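Local coordinates for protein involved in catabolism of external DNA (Legionella pneumophila subsp. pneumophila, PDB 2OO3) that probably methylates N6 of one adenine of 23S ribosomal RNA, using S-adenosyl-L-methionine as the methyl donor, at residues L23-A28 with P77-E82; P36-E41 with R115-E120; S44-Y49 with Y126-K131; S85-I90 with P103-N108. All coordinates share one frame; numbering follows the deposited sequence.

Contact 1: residues L23-A28 with P77-E82. With SO4 (sulfate ion), chain D.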
loop_
_atom_site.group_PDB
_atom_site.type_symbol
_atom_site.label_atom_id
_atom_site.label_comp_id
_atom_site.label_asym_id
_atom_site.label_seq_id
_atom_site.Cartn_x
_atom_site.Cartn_y
_atom_site.Cartn_z
ATOM N N LEU A 23 -2.285 3.858 1.807
ATOM C CA LEU A 23 -0.998 4.545 1.974
ATOM C C LEU A 23 -1.182 6.060 2.184
ATOM O O LEU A 23 -0.617 6.626 3.111
ATOM C CB LEU A 23 -0.107 4.276 0.744
ATOM C CG LEU A 23 1.253 4.985 0.709
ATOM C CD1 LEU A 23 2.128 4.685 1.948
ATOM C CD2 LEU A 23 2.012 4.606 -0.598
ATOM N N THR A 24 -1.982 6.719 1.339
ATOM C CA THR A 24 -2.151 8.171 1.471
ATOM C C THR A 24 -2.713 8.577 2.834
ATOM O O THR A 24 -2.314 9.617 3.378
ATOM C CB THR A 24 -2.955 8.839 0.316
ATOM O OG1 THR A 24 -4.351 8.518 0.412
ATOM C CG2 THR A 24 -2.396 8.452 -1.085
ATOM N N ARG A 25 -3.602 7.752 3.397
ATOM C CA ARG A 25 -4.252 8.087 4.682
ATOM C C ARG A 25 -3.225 7.897 5.793
ATOM O O ARG A 25 -3.145 8.709 6.735
ATOM C CB ARG A 25 -5.495 7.206 4.917
ATOM C CG ARG A 25 -6.565 7.371 3.815
ATOM C CD ARG A 25 -7.601 8.472 4.097
ATOM N NE ARG A 25 -7.165 9.637 4.871
ATOM C CZ ARG A 25 -6.915 10.848 4.368
ATOM N NH1 ARG A 25 -6.984 11.098 3.078
ATOM N NH2 ARG A 25 -6.558 11.819 5.168
ATOM N N LEU A 26 -2.380 6.867 5.651
ATOM C CA LEU A 26 -1.332 6.615 6.647
ATOM C C LEU A 26 -0.315 7.753 6.648
ATOM O O LEU A 26 0.077 8.221 7.711
ATOM C CB LEU A 26 -0.640 5.255 6.408
ATOM C CG LEU A 26 -1.588 4.043 6.602
ATOM C CD1 LEU A 26 -0.843 2.792 6.209
ATOM C CD2 LEU A 26 -2.083 3.951 8.092
ATOM N N LEU A 27 0.076 8.205 5.458
ATOM C CA LEU A 27 1.041 9.306 5.297
ATOM C C LEU A 27 0.489 10.625 5.833
ATOM O O LEU A 27 1.180 11.338 6.559
ATOM C CB LEU A 27 1.452 9.463 3.836
ATOM C CG LEU A 27 2.325 8.302 3.282
ATOM C CD1 LEU A 27 2.414 8.473 1.785
ATOM C CD2 LEU A 27 3.708 8.251 3.884
ATOM N N ALA A 28 -0.778 10.901 5.511
ATOM C CA ALA A 28 -1.492 12.074 6.008
ATOM C C ALA A 28 -1.528 12.104 7.527
ATOM O O ALA A 28 -1.408 13.187 8.117
ATOM C CB ALA A 28 -2.912 12.140 5.447
ATOM N N PRO A 77 -15.710 11.430 -1.906
ATOM C CA PRO A 77 -15.560 11.998 -0.570
ATOM C C PRO A 77 -14.158 12.567 -0.395
ATOM O O PRO A 77 -13.206 12.108 -1.051
ATOM C CB PRO A 77 -15.774 10.788 0.362
ATOM C CG PRO A 77 -16.532 9.758 -0.497
ATOM C CD PRO A 77 -15.994 9.979 -1.871
ATOM N N SER A 78 -14.036 13.583 0.454
ATOM C CA SER A 78 -12.772 14.287 0.683
ATOM C C SER A 78 -11.624 13.408 1.142
ATOM O O SER A 78 -10.477 13.808 0.996
ATOM C CB SER A 78 -12.974 15.432 1.706
ATOM O OG SER A 78 -13.212 14.869 2.994
ATOM N N LEU A 79 -11.903 12.228 1.711
ATOM C CA LEU A 79 -10.836 11.250 2.047
ATOM C C LEU A 79 -9.967 10.815 0.847
ATOM O O LEU A 79 -8.855 10.293 1.035
ATOM C CB LEU A 79 -11.424 9.990 2.734
ATOM C CG LEU A 79 -11.907 10.224 4.179
ATOM C CD1 LEU A 79 -12.514 8.945 4.748
ATOM C CD2 LEU A 79 -10.764 10.656 5.050
ATOM N N PHE A 80 -10.488 11.028 -0.356
ATOM C CA PHE A 80 -9.813 10.712 -1.624
ATOM C C PHE A 80 -8.920 11.814 -2.167
ATOM O O PHE A 80 -8.190 11.607 -3.156
ATOM C CB PHE A 80 -10.845 10.356 -2.687
ATOM C CG PHE A 80 -11.479 8.964 -2.512
ATOM C CD1 PHE A 80 -11.113 7.898 -3.352
ATOM C CD2 PHE A 80 -12.462 8.737 -1.531
ATOM C CE1 PHE A 80 -11.725 6.635 -3.220
ATOM C CE2 PHE A 80 -13.074 7.468 -1.368
ATOM C CZ PHE A 80 -12.703 6.408 -2.207
ATOM N N LEU A 81 -8.955 12.987 -1.522
ATOM C CA LEU A 81 -8.246 14.150 -2.056
ATOM C C LEU A 81 -6.776 13.927 -2.309
ATOM O O LEU A 81 -6.298 14.281 -3.365
ATOM C CB LEU A 81 -8.431 15.404 -1.164
ATOM C CG LEU A 81 -9.840 16.000 -1.188
ATOM C CD1 LEU A 81 -9.950 17.054 -0.037
ATOM C CD2 LEU A 81 -10.104 16.619 -2.534
ATOM N N GLU A 82 -6.055 13.383 -1.341
ATOM C CA GLU A 82 -4.576 13.299 -1.484
ATOM C C GLU A 82 -4.244 12.328 -2.606
ATOM O O GLU A 82 -3.373 12.581 -3.439
ATOM C CB GLU A 82 -3.927 12.841 -0.178
ATOM C CG GLU A 82 -3.959 13.908 0.957
ATOM C CD GLU A 82 -5.237 13.844 1.857
ATOM O OE1 GLU A 82 -6.307 13.319 1.453
ATOM O OE2 GLU A 82 -5.154 14.337 3.004
HETATM S S SO4 D . -17.229 14.854 2.123
HETATM O O1 SO4 D . -18.488 15.424 1.648
HETATM O O2 SO4 D . -16.300 14.894 1.002
HETATM O O3 SO4 D . -16.713 15.657 3.235
HETATM O O4 SO4 D . -17.425 13.478 2.579
HETATM O O HOH W 1 -6.433 10.114 -0.372
#
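Arg25 and Glu82 meet through two bent side chains: Arg25 sets CG anti to its carbonyl carbon and turns again at chi2 and chi3, while the Glu82 chain folds at chi2 (89°), which places CD on the side of helix 14-30. The two side chains cross at about a right angle. Arg25 NH1 donates to Glu82 OE1 at 2.8 Å, forming a salt bridge. The acceptor lies in the guanidinium plane, yet NH1 comes from above the carboxylate plane; the two flat groups are turned 62° apart. The same NH1 also makes a weak hydrogen bond of 2.9 Å to Leu79 O, bent to 129° at the hydrogen. Leu79 adds an apolar element: its CD2 lies over one guanidinium face, toward the rim, 3.7 Å from Arg25 NE. Nearer the backbones, Thr24 CB packs against Glu82 CB at 4.1 Å. A water between the segments donates to Thr24 OG1 at 2.7 Å and to Leu79 O at 2.8 Å, so this carbonyl accepts from both the water and Arg25; Thr24 OG1 is also hydrogen-bonded to Ile21 O within its own helix. Away from the interface, Ser78 N holds a sulfate ion, probably from the crystallisation liquor. Arg25 NE makes a second salt bridge, with Glu252 of helix 249-263. Two carboxylates on different helices therefore share one guanidinium; they would be expected to balance the charge of this buried group, and they join helix 14-30 to both the start of helix 81-90 and helix 249-263.

Contact 2: residues P36-E41 with R115-E120; sequences PLFYLE and RLYLCE
Tyr39 and Leu116 pair at the middle of two parallel strands, 38-41 and 115-119, whose axes run 4.7 Å apart at 10°. Five backbone hydrogen bonds define the ladder. Tyr39 N to Arg115 O is the shortest at 2.7 Å, whereas Cys119 N to Glu41 O stretches to 3.1 Å and bends to 138°. The tightly packed face carries Tyr39, Glu41, Leu116 and Leu118, all buried beneath helix 102-109. Here Leu118 CD2 comes to the edge of the Tyr39 ring, 4.0 Å from CE2, and also lies alongside the Glu41 chain. Tyr39 OH donates to Glu41 OE1 at 2.5 Å, on the anti side of the carboxylate, and Ser44 OG bonds the other oxygen. The opposite face is more accessible at Arg115 and Tyr117, both partly exposed. A bend at chi3 (59°) swings Arg115 NE back toward Phe38, and Phe38 CE1 lies over one face of the guanidinium, toward its rim, 3.4 Å from NH1; Glu158 pairs with its NE. Tyr117 CB lies 3.6 Å from Phe38 CE1, and helix 146-153 covers Leu40 and Tyr117. Parallel strands with helices on both faces, ending at the predicted S-adenosyl-L-methionine ligand Glu120, are typical of the Rossmann-like methyltransferase fold.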
loop_
_atom_site.group_PDB
_atom_site.type_symbol
_atom_site.label_atom_id
_atom_site.label_comp_id
_atom_site.label_asym_id
_atom_site.label_seq_id
_atom_site.Cartn_x
_atom_site.Cartn_y
_atom_site.Cartn_z
ATOM N N PRO A 36 11.007 13.759 12.242
ATOM C CA PRO A 36 11.290 12.972 11.047
ATOM C C PRO A 36 10.716 11.588 11.147
ATOM O O PRO A 36 10.612 11.012 12.237
ATOM C CB PRO A 36 12.824 12.894 11.004
ATOM C CG PRO A 36 13.286 13.448 12.272
ATOM C CD PRO A 36 12.244 14.288 12.852
ATOM N N LEU A 37 10.319 11.092 9.989
ATOM C CA LEU A 37 9.758 9.773 9.807
ATOM C C LEU A 37 10.690 9.010 8.882
ATOM O O LEU A 37 11.171 9.551 7.858
ATOM C CB LEU A 37 8.332 9.902 9.191
ATOM C CG LEU A 37 7.548 8.639 8.802
ATOM C CD1 LEU A 37 7.108 7.831 10.030
ATOM C CD2 LEU A 37 6.312 8.981 7.955
ATOM N N PHE A 38 10.985 7.765 9.248
ATOM C CA PHE A 38 11.605 6.828 8.316
ATOM C C PHE A 38 10.494 6.133 7.498
ATOM O O PHE A 38 9.561 5.551 8.076
ATOM C CB PHE A 38 12.375 5.768 9.118
ATOM C CG PHE A 38 13.104 4.768 8.275
ATOM C CD1 PHE A 38 13.964 5.186 7.268
ATOM C CD2 PHE A 38 12.969 3.411 8.516
ATOM C CE1 PHE A 38 14.664 4.290 6.502
ATOM C CE2 PHE A 38 13.682 2.474 7.721
ATOM C CZ PHE A 38 14.510 2.917 6.715
ATOM N N TYR A 39 10.597 6.184 6.175
ATOM C CA TYR A 39 9.619 5.516 5.332
ATOM C C TYR A 39 10.367 4.423 4.574
ATOM O O TYR A 39 11.287 4.709 3.820
ATOM C CB TYR A 39 8.967 6.514 4.362
ATOM C CG TYR A 39 8.071 5.847 3.350
ATOM C CD1 TYR A 39 6.758 5.459 3.702
ATOM C CD2 TYR A 39 8.513 5.588 2.051
ATOM C CE1 TYR A 39 5.924 4.836 2.781
ATOM C CE2 TYR A 39 7.660 4.963 1.099
ATOM C CZ TYR A 39 6.384 4.592 1.489
ATOM O OH TYR A 39 5.519 3.984 0.607
ATOM N N LEU A 40 9.978 3.178 4.811
ATOM C CA LEU A 40 10.630 2.019 4.174
ATOM C C LEU A 40 9.665 1.231 3.280
ATOM O O LEU A 40 8.607 0.769 3.758
ATOM C CB LEU A 40 11.233 1.097 5.264
ATOM C CG LEU A 40 11.750 -0.278 4.829
ATOM C CD1 LEU A 40 12.928 -0.104 3.867
ATOM C CD2 LEU A 40 12.179 -1.023 6.049
ATOM N N GLU A 41 10.021 1.077 1.996
ATOM C CA GLU A 41 9.311 0.162 1.119
ATOM C C GLU A 41 10.151 -1.035 0.800
ATOM O O GLU A 41 11.288 -0.901 0.348
ATOM C CB GLU A 41 8.883 0.821 -0.191
ATOM C CG GLU A 41 7.684 1.724 -0.084
ATOM C CD GLU A 41 7.316 2.317 -1.444
ATOM O OE1 GLU A 41 6.724 3.415 -1.518
ATOM O OE2 GLU A 41 7.654 1.665 -2.447
ATOM N N ARG A 115 12.919 10.498 5.827
ATOM C CA ARG A 115 13.893 9.724 5.048
ATOM C C ARG A 115 13.200 8.561 4.402
ATOM O O ARG A 115 12.586 7.738 5.113
ATOM C CB ARG A 115 15.021 9.200 5.939
ATOM C CG ARG A 115 16.052 8.401 5.203
ATOM C CD ARG A 115 17.331 8.233 6.035
ATOM N NE ARG A 115 17.043 7.570 7.302
ATOM C CZ ARG A 115 17.287 6.288 7.572
ATOM N NH1 ARG A 115 17.840 5.489 6.660
ATOM N NH2 ARG A 115 16.972 5.808 8.771
ATOM N N LEU A 116 13.290 8.494 3.072
ATOM C CA LEU A 116 12.647 7.411 2.302
ATOM C C LEU A 116 13.707 6.412 1.897
ATOM O O LEU A 116 14.758 6.773 1.361
ATOM C CB LEU A 116 11.947 7.930 1.029
ATOM C CG LEU A 116 10.721 8.861 1.168
ATOM C CD1 LEU A 116 11.127 10.276 1.580
ATOM C CD2 LEU A 116 9.919 8.869 -0.140
ATOM N N TYR A 117 13.406 5.148 2.104
ATOM C CA TYR A 117 14.295 4.109 1.720
ATOM C C TYR A 117 13.505 3.108 0.862
ATOM O O TYR A 117 12.576 2.426 1.348
ATOM C CB TYR A 117 14.823 3.464 2.984
ATOM C CG TYR A 117 16.015 2.598 2.779
ATOM C CD1 TYR A 117 17.282 2.996 3.254
ATOM C CD2 TYR A 117 15.899 1.359 2.139
ATOM C CE1 TYR A 117 18.384 2.175 3.091
ATOM C CE2 TYR A 117 16.999 0.539 1.976
ATOM C CZ TYR A 117 18.226 0.959 2.456
ATOM O OH TYR A 117 19.295 0.152 2.323
ATOM N N LEU A 118 13.867 3.022 -0.413
ATOM C CA LEU A 118 13.087 2.245 -1.365
ATOM C C LEU A 118 13.907 1.065 -1.861
ATOM O O LEU A 118 15.039 1.254 -2.321
ATOM C CB LEU A 118 12.707 3.120 -2.565
ATOM C CG LEU A 118 12.024 4.465 -2.243
ATOM C CD1 LEU A 118 11.828 5.348 -3.489
ATOM C CD2 LEU A 118 10.662 4.246 -1.447
ATOM N N CYS A 119 13.336 -0.133 -1.798
ATOM C CA CYS A 119 14.072 -1.355 -2.188
ATOM C C CYS A 119 13.417 -1.969 -3.400
ATOM O O CYS A 119 12.191 -2.106 -3.435
ATOM C CB CYS A 119 14.062 -2.410 -1.073
ATOM S SG CYS A 119 14.788 -1.859 0.527
ATOM N N GLU A 120 14.225 -2.392 -4.360
ATOM C CA GLU A 120 13.693 -3.126 -5.494
ATOM C C GLU A 120 14.694 -4.181 -5.963
ATOM O O GLU A 120 15.835 -3.863 -6.268
ATOM C CB GLU A 120 13.313 -2.172 -6.657
ATOM C CG GLU A 120 12.894 -2.892 -7.971
ATOM C CD GLU A 120 11.773 -3.937 -7.769
ATOM O OE1 GLU A 120 10.822 -3.706 -6.959
ATOM O OE2 GLU A 120 11.855 -5.003 -8.428
#

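Contact 3: residues S44-Y49 with Y126-K131; sequences SGRGIY and YNFLLK
Ser44 opens the contact by setting its CB 3.7 Å from Leu129 CD2, while its OG turns to Glu41 OE2. At Gly45 the chain takes a positive phi, and its carbonyl oxygen lies against the Leu129 side chain, 3.6 Å from both CB and CD2. This oxygen is buried against Leu129 carbons and has no hydrogen-bond partner in the model. Arg46 comes next and supplies the broadest part of the interface. Its CG stands between the backbone N and the carbonyl carbon (chi1 62°), and the side chain runs beside that of Phe128 in the same direction, starting with CB against CB at 3.6 Å. Farther out, the guanidinium lies flat on one ring face, planes 23° apart. CZ is 4.2 Å from the ring centroid and 35° off the normal, an off-centre cation-pi stack in which NH1 lies toward the ring rim. Glu125, on helix 123-129 with Phe128, forms a salt bridge with Arg46 NE, giving the charge a second partner. Arg46 O also receives a CA-H...O contact from Leu129 CA at 3.5 Å. Gly47 then passes Leu129 CD1, its CA 3.9 Å away, before the chain enters strand 48-50. Gly45 N bonds OE1 of Glu120, a predicted S-adenosyl-L-methionine ligand. The loop, with Gly45 and Gly47, follows strand 38-41 and packs on helix 123-129, consistent with the cofactor-binding loop after the first strand in Rossmann-like methyltransferases.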
loop_
_atom_site.group_PDB
_atom_site.type_symbol
_atom_site.label_atom_id
_atom_site.label_comp_id
_atom_site.label_asym_id
_atom_site.label_seq_id
_atom_site.Cartn_x
_atom_site.Cartn_y
_atom_site.Cartn_z
ATOM N N SER A 44 9.497 -1.737 -4.006
ATOM C CA SER A 44 9.125 -0.448 -4.594
ATOM C C SER A 44 8.686 -0.444 -6.067
ATOM O O SER A 44 8.027 0.502 -6.510
ATOM C CB SER A 44 10.259 0.562 -4.404
ATOM O OG SER A 44 10.579 0.639 -3.036
ATOM N N GLY A 45 9.085 -1.458 -6.827
ATOM C CA GLY A 45 8.792 -1.521 -8.253
ATOM C C GLY A 45 9.467 -0.393 -9.030
ATOM O O GLY A 45 10.490 0.133 -8.613
ATOM N N ARG A 46 8.906 0.006 -10.159
ATOM C CA ARG A 46 9.577 1.013 -10.982
ATOM C C ARG A 46 9.128 2.433 -10.650
ATOM O O ARG A 46 9.730 3.398 -11.124
ATOM C CB ARG A 46 9.388 0.705 -12.463
ATOM C CG ARG A 46 7.958 0.725 -12.899
ATOM C CD ARG A 46 7.820 0.544 -14.410
ATOM N NE ARG A 46 8.418 -0.699 -14.896
ATOM C CZ ARG A 46 8.676 -0.947 -16.181
ATOM N NH1 ARG A 46 8.390 -0.029 -17.111
ATOM N NH2 ARG A 46 9.224 -2.104 -16.538
ATOM N N GLY A 47 8.086 2.579 -9.837
ATOM C CA GLY A 47 7.725 3.912 -9.286
ATOM C C GLY A 47 6.654 4.701 -10.044
ATOM O O GLY A 47 5.913 5.435 -9.448
ATOM N N ILE A 48 6.642 4.611 -11.367
ATOM C CA ILE A 48 5.623 5.225 -12.219
ATOM C C ILE A 48 5.298 4.219 -13.336
ATOM O O ILE A 48 6.156 3.428 -13.743
ATOM C CB ILE A 48 6.048 6.627 -12.820
ATOM C CG1 ILE A 48 7.203 6.485 -13.832
ATOM C CG2 ILE A 48 6.448 7.622 -11.707
ATOM C CD1 ILE A 48 7.720 7.845 -14.456
ATOM N N TYR A 49 4.057 4.242 -13.804
ATOM C CA TYR A 49 3.547 3.239 -14.758
ATOM C C TYR A 49 2.899 3.930 -15.927
ATOM O O TYR A 49 1.973 4.742 -15.749
ATOM C CB TYR A 49 2.565 2.266 -14.048
ATOM C CG TYR A 49 3.306 1.554 -12.941
ATOM C CD1 TYR A 49 4.007 0.365 -13.200
ATOM C CD2 TYR A 49 3.396 2.104 -11.669
ATOM C CE1 TYR A 49 4.739 -0.269 -12.225
ATOM C CE2 TYR A 49 4.136 1.474 -10.672
ATOM C CZ TYR A 49 4.811 0.283 -10.971
ATOM O OH TYR A 49 5.567 -0.344 -10.014
ATOM N N TYR A 126 14.392 -1.554 -10.890
ATOM C CA TYR A 126 15.290 -0.707 -10.116
ATOM C C TYR A 126 15.846 0.442 -10.959
ATOM O O TYR A 126 15.891 1.593 -10.502
ATOM C CB TYR A 126 16.411 -1.544 -9.499
ATOM C CG TYR A 126 17.584 -0.713 -9.030
ATOM C CD1 TYR A 126 17.552 -0.059 -7.784
ATOM C CD2 TYR A 126 18.726 -0.585 -9.822
ATOM C CE1 TYR A 126 18.664 0.722 -7.349
ATOM C CE2 TYR A 126 19.804 0.170 -9.410
ATOM C CZ TYR A 126 19.765 0.819 -8.168
ATOM O OH TYR A 126 20.852 1.578 -7.791
ATOM N N ASN A 127 16.270 0.141 -12.195
ATOM C CA ASN A 127 16.819 1.184 -13.051
ATOM C C ASN A 127 15.803 2.268 -13.382
ATOM O O ASN A 127 16.184 3.430 -13.509
ATOM C CB ASN A 127 17.445 0.623 -14.349
ATOM C CG ASN A 127 18.799 -0.081 -14.113
ATOM O OD1 ASN A 127 19.006 -1.181 -14.616
ATOM N ND2 ASN A 127 19.707 0.540 -13.359
ATOM N N PHE A 128 14.522 1.900 -13.494
ATOM C CA PHE A 128 13.469 2.899 -13.712
ATOM C C PHE A 128 13.210 3.702 -12.458
ATOM O O PHE A 128 12.963 4.880 -12.522
ATOM C CB PHE A 128 12.153 2.255 -14.144
ATOM C CG PHE A 128 12.065 1.948 -15.605
ATOM C CD1 PHE A 128 11.889 2.968 -16.542
ATOM C CD2 PHE A 128 12.085 0.625 -16.050
ATOM C CE1 PHE A 128 11.791 2.664 -17.908
ATOM C CE2 PHE A 128 11.985 0.308 -17.415
ATOM C CZ PHE A 128 11.843 1.331 -18.344
ATOM N N LEU A 129 13.271 3.051 -11.307
ATOM C CA LEU A 129 13.064 3.724 -10.014
ATOM C C LEU A 129 14.129 4.806 -9.734
ATOM O O LEU A 129 13.864 5.803 -9.050
ATOM C CB LEU A 129 13.096 2.672 -8.904
ATOM C CG LEU A 129 12.665 3.088 -7.490
ATOM C CD1 LEU A 129 11.203 3.540 -7.483
ATOM C CD2 LEU A 129 12.863 1.882 -6.609
ATOM N N LEU A 130 15.325 4.623 -10.292
ATOM C CA LEU A 130 16.379 5.641 -10.180
ATOM C C LEU A 130 16.012 6.949 -10.873
ATOM O O LEU A 130 16.668 7.967 -10.641
ATOM C CB LEU A 130 17.717 5.122 -10.775
ATOM C CG LEU A 130 18.395 3.988 -10.022
ATOM C CD1 LEU A 130 19.603 3.451 -10.813
ATOM C CD2 LEU A 130 18.812 4.443 -8.603
ATOM N N LYS A 131 14.985 6.922 -11.727
ATOM C CA LYS A 131 14.550 8.102 -12.473
ATOM C C LYS A 131 13.399 8.902 -11.806
ATOM O O LYS A 131 12.985 9.915 -12.317
ATOM C CB LYS A 131 14.102 7.666 -13.871
ATOM C CG LYS A 131 15.190 6.912 -14.710
ATOM C CD LYS A 131 16.314 7.879 -14.997
ATOM C CE LYS A 131 17.079 7.622 -16.326
ATOM N NZ LYS A 131 18.129 8.726 -16.533
#

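Contact 4: residues S85-I90 with P103-N108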
loop_
_atom_site.group_PDB
_atom_site.type_symbol
_atom_site.label_atom_id
_atom_site.label_comp_id
_atom_site.label_asym_id
_atom_site.label_seq_id
_atom_site.Cartn_x
_atom_site.Cartn_y
_atom_site.Cartn_z
ATOM N N SER A 85 -5.045 13.942 -5.996
ATOM C CA SER A 85 -4.157 15.063 -6.343
ATOM C C SER A 85 -2.854 14.536 -6.929
ATOM O O SER A 85 -2.320 15.139 -7.847
ATOM C CB SER A 85 -3.853 15.977 -5.152
ATOM O OG SER A 85 -2.980 15.320 -4.270
ATOM N N VAL A 86 -2.354 13.408 -6.417
ATOM C CA VAL A 86 -1.114 12.834 -6.976
ATOM C C VAL A 86 -1.313 12.310 -8.418
ATOM O O VAL A 86 -0.433 12.472 -9.298
ATOM C CB VAL A 86 -0.527 11.731 -6.048
ATOM C CG1 VAL A 86 0.694 11.065 -6.668
ATOM C CG2 VAL A 86 -0.162 12.317 -4.706
ATOM N N ILE A 87 -2.451 11.664 -8.658
ATOM C CA ILE A 87 -2.774 11.156 -9.988
ATOM C C ILE A 87 -2.953 12.335 -10.966
ATOM O O ILE A 87 -2.538 12.267 -12.136
ATOM C CB ILE A 87 -4.027 10.270 -9.938
ATOM C CG1 ILE A 87 -3.718 9.004 -9.118
ATOM C CG2 ILE A 87 -4.491 9.815 -11.348
ATOM C CD1 ILE A 87 -4.887 8.484 -8.530
ATOM N N LYS A 88 -3.571 13.403 -10.476
ATOM C CA LYS A 88 -3.691 14.645 -11.262
ATOM C C LYS A 88 -2.298 15.171 -11.625
ATOM O O LYS A 88 -2.056 15.538 -12.777
ATOM C CB LYS A 88 -4.456 15.697 -10.450
ATOM C CG LYS A 88 -4.894 16.915 -11.271
ATOM C CD LYS A 88 -5.920 17.797 -10.470
ATOM C CE LYS A 88 -7.284 17.115 -10.269
ATOM N NZ LYS A 88 -8.210 17.972 -9.388
ATOM N N GLN A 89 -1.388 15.188 -10.646
ATOM C CA GLN A 89 -0.063 15.790 -10.804
ATOM C C GLN A 89 0.752 15.079 -11.839
ATOM O O GLN A 89 1.401 15.719 -12.664
ATOM C CB GLN A 89 0.724 15.695 -9.502
ATOM C CG GLN A 89 2.072 16.419 -9.566
ATOM C CD GLN A 89 3.013 15.888 -8.549
ATOM O OE1 GLN A 89 3.641 14.876 -8.762
ATOM N NE2 GLN A 89 3.086 16.552 -7.405
ATOM N N ILE A 90 0.766 13.744 -11.773
ATOM C CA ILE A 90 1.630 12.961 -12.676
ATOM C C ILE A 90 1.158 13.045 -14.160
ATOM O O ILE A 90 1.963 12.911 -15.096
ATOM C CB ILE A 90 1.793 11.474 -12.164
ATOM C CG1 ILE A 90 2.985 10.754 -12.836
ATOM C CG2 ILE A 90 0.535 10.685 -12.369
ATOM C CD1 ILE A 90 3.361 9.423 -12.102
ATOM N N PRO A 103 6.013 4.656 -4.335
ATOM C CA PRO A 103 7.052 5.676 -4.043
ATOM C C PRO A 103 6.678 7.102 -4.504
ATOM O O PRO A 103 7.020 8.046 -3.825
ATOM C CB PRO A 103 8.259 5.182 -4.876
ATOM C CG PRO A 103 8.050 3.741 -5.020
ATOM C CD PRO A 103 6.556 3.609 -5.237
ATOM N N TYR A 104 5.973 7.226 -5.634
ATOM C CA TYR A 104 5.519 8.524 -6.138
ATOM C C TYR A 104 4.487 9.160 -5.201
ATOM O O TYR A 104 4.540 10.370 -4.942
ATOM C CB TYR A 104 4.981 8.382 -7.579
ATOM C CG TYR A 104 4.893 9.697 -8.317
ATOM C CD1 TYR A 104 5.930 10.115 -9.162
ATOM C CD2 TYR A 104 3.766 10.506 -8.205
ATOM C CE1 TYR A 104 5.880 11.354 -9.831
ATOM C CE2 TYR A 104 3.682 11.739 -8.917
ATOM C CZ TYR A 104 4.750 12.143 -9.707
ATOM O OH TYR A 104 4.685 13.331 -10.393
ATOM N N PHE A 105 3.576 8.368 -4.639
ATOM C CA PHE A 105 2.721 8.902 -3.559
ATOM C C PHE A 105 3.534 9.382 -2.345
ATOM O O PHE A 105 3.292 10.494 -1.800
ATOM C CB PHE A 105 1.666 7.851 -3.141
ATOM C CG PHE A 105 0.625 7.575 -4.216
ATOM C CD1 PHE A 105 -0.436 8.476 -4.434
ATOM C CD2 PHE A 105 0.690 6.427 -4.984
ATOM C CE1 PHE A 105 -1.407 8.218 -5.432
ATOM C CE2 PHE A 105 -0.288 6.154 -5.979
ATOM C CZ PHE A 105 -1.318 7.060 -6.200
ATOM N N ALA A 106 4.477 8.563 -1.886
ATOM C CA ALA A 106 5.222 8.896 -0.662
ATOM C C ALA A 106 6.055 10.184 -0.803
ATOM O O ALA A 106 6.104 11.040 0.088
ATOM C CB ALA A 106 6.091 7.697 -0.219
ATOM N N ILE A 107 6.704 10.328 -1.949
ATOM C CA ILE A 107 7.508 11.502 -2.211
ATOM C C ILE A 107 6.625 12.742 -2.226
ATOM O O ILE A 107 7.043 13.811 -1.809
ATOM C CB ILE A 107 8.309 11.324 -3.538
ATOM C CG1 ILE A 107 9.436 10.307 -3.331
ATOM C CG2 ILE A 107 8.941 12.618 -3.933
ATOM C CD1 ILE A 107 10.114 9.769 -4.673
ATOM N N ASN A 108 5.379 12.597 -2.661
ATOM C CA ASN A 108 4.477 13.741 -2.645
ATOM C C ASN A 108 4.018 14.168 -1.264
ATOM O O ASN A 108 3.961 15.363 -0.985
ATOM C CB ASN A 108 3.269 13.534 -3.574
ATOM C CG ASN A 108 3.531 14.075 -4.953
ATOM O OD1 ASN A 108 3.365 15.281 -5.208
ATOM N ND2 ASN A 108 4.019 13.213 -5.836
#
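Two helices of the methyltransferase domain, 81-90 and 102-109, cross steeply, their segments at 104° with axes 10.4 Å apart, and Val86 fills the crossing against Tyr104 and Phe105. Val86 CG1, anti to the backbone N, meets the Tyr104 ring at its edge, 3.5 Å from CD2, and touches Phe105 CD1. On the same ring Ile90 comes over a face: CD1 stands 3.7 Å from the centroid and only 5° off the normal, a well-centred CH-pi contact. Helix 102-109 leads from the predicted S-adenosyl-L-methionine ligand Ser102 into the central sheet's strand 115-119, and its Phe105 meets the ring of predicted ligand His20, consistent with helix 81-90 backing an element beside the predicted cofactor site. The outer side is polar. OE1 of the extended Gln89 lies 2.5 Å from Tyr104 OH, a hydrogen bond so short that its exact geometry is doubtful. Its NE2 reaches a lone pair of Asn108 OD1 at 2.6 Å, in that carbonyl's plane, though OD1 is tilted out of the Gln89 amide plane. Asn108 ND2 reaches back to Tyr104 O at 3.0 Å, nearly straight (174°), which fixes the amide's rotation; the backbone N of Asn108 approaches that oxygen from the opposite face.

In the fold
From the N terminus, helix 14-30 comes first, and contact 1 closes its loop at the start of helix 81-90. Before that point the chain has laid down strand 38-41 and segment 44-49, which wait for partners beyond residue 100; contacts 1, 2 and 3 therefore cross one another. Contact 4 closes only a short loop, from helix 81-90 to helix 102-109, following contact 1 in series and nested inside both contact 2 and contact 3. Helix 102-109 is the shared neighbour: Leu27 packs on Ala106, Tyr39 on Ala106, and Ile48 on Tyr104. Contacts 2 and 3 join through Ser44 N and Cys119 O, 2.8 Å apart, tying sheet to loop.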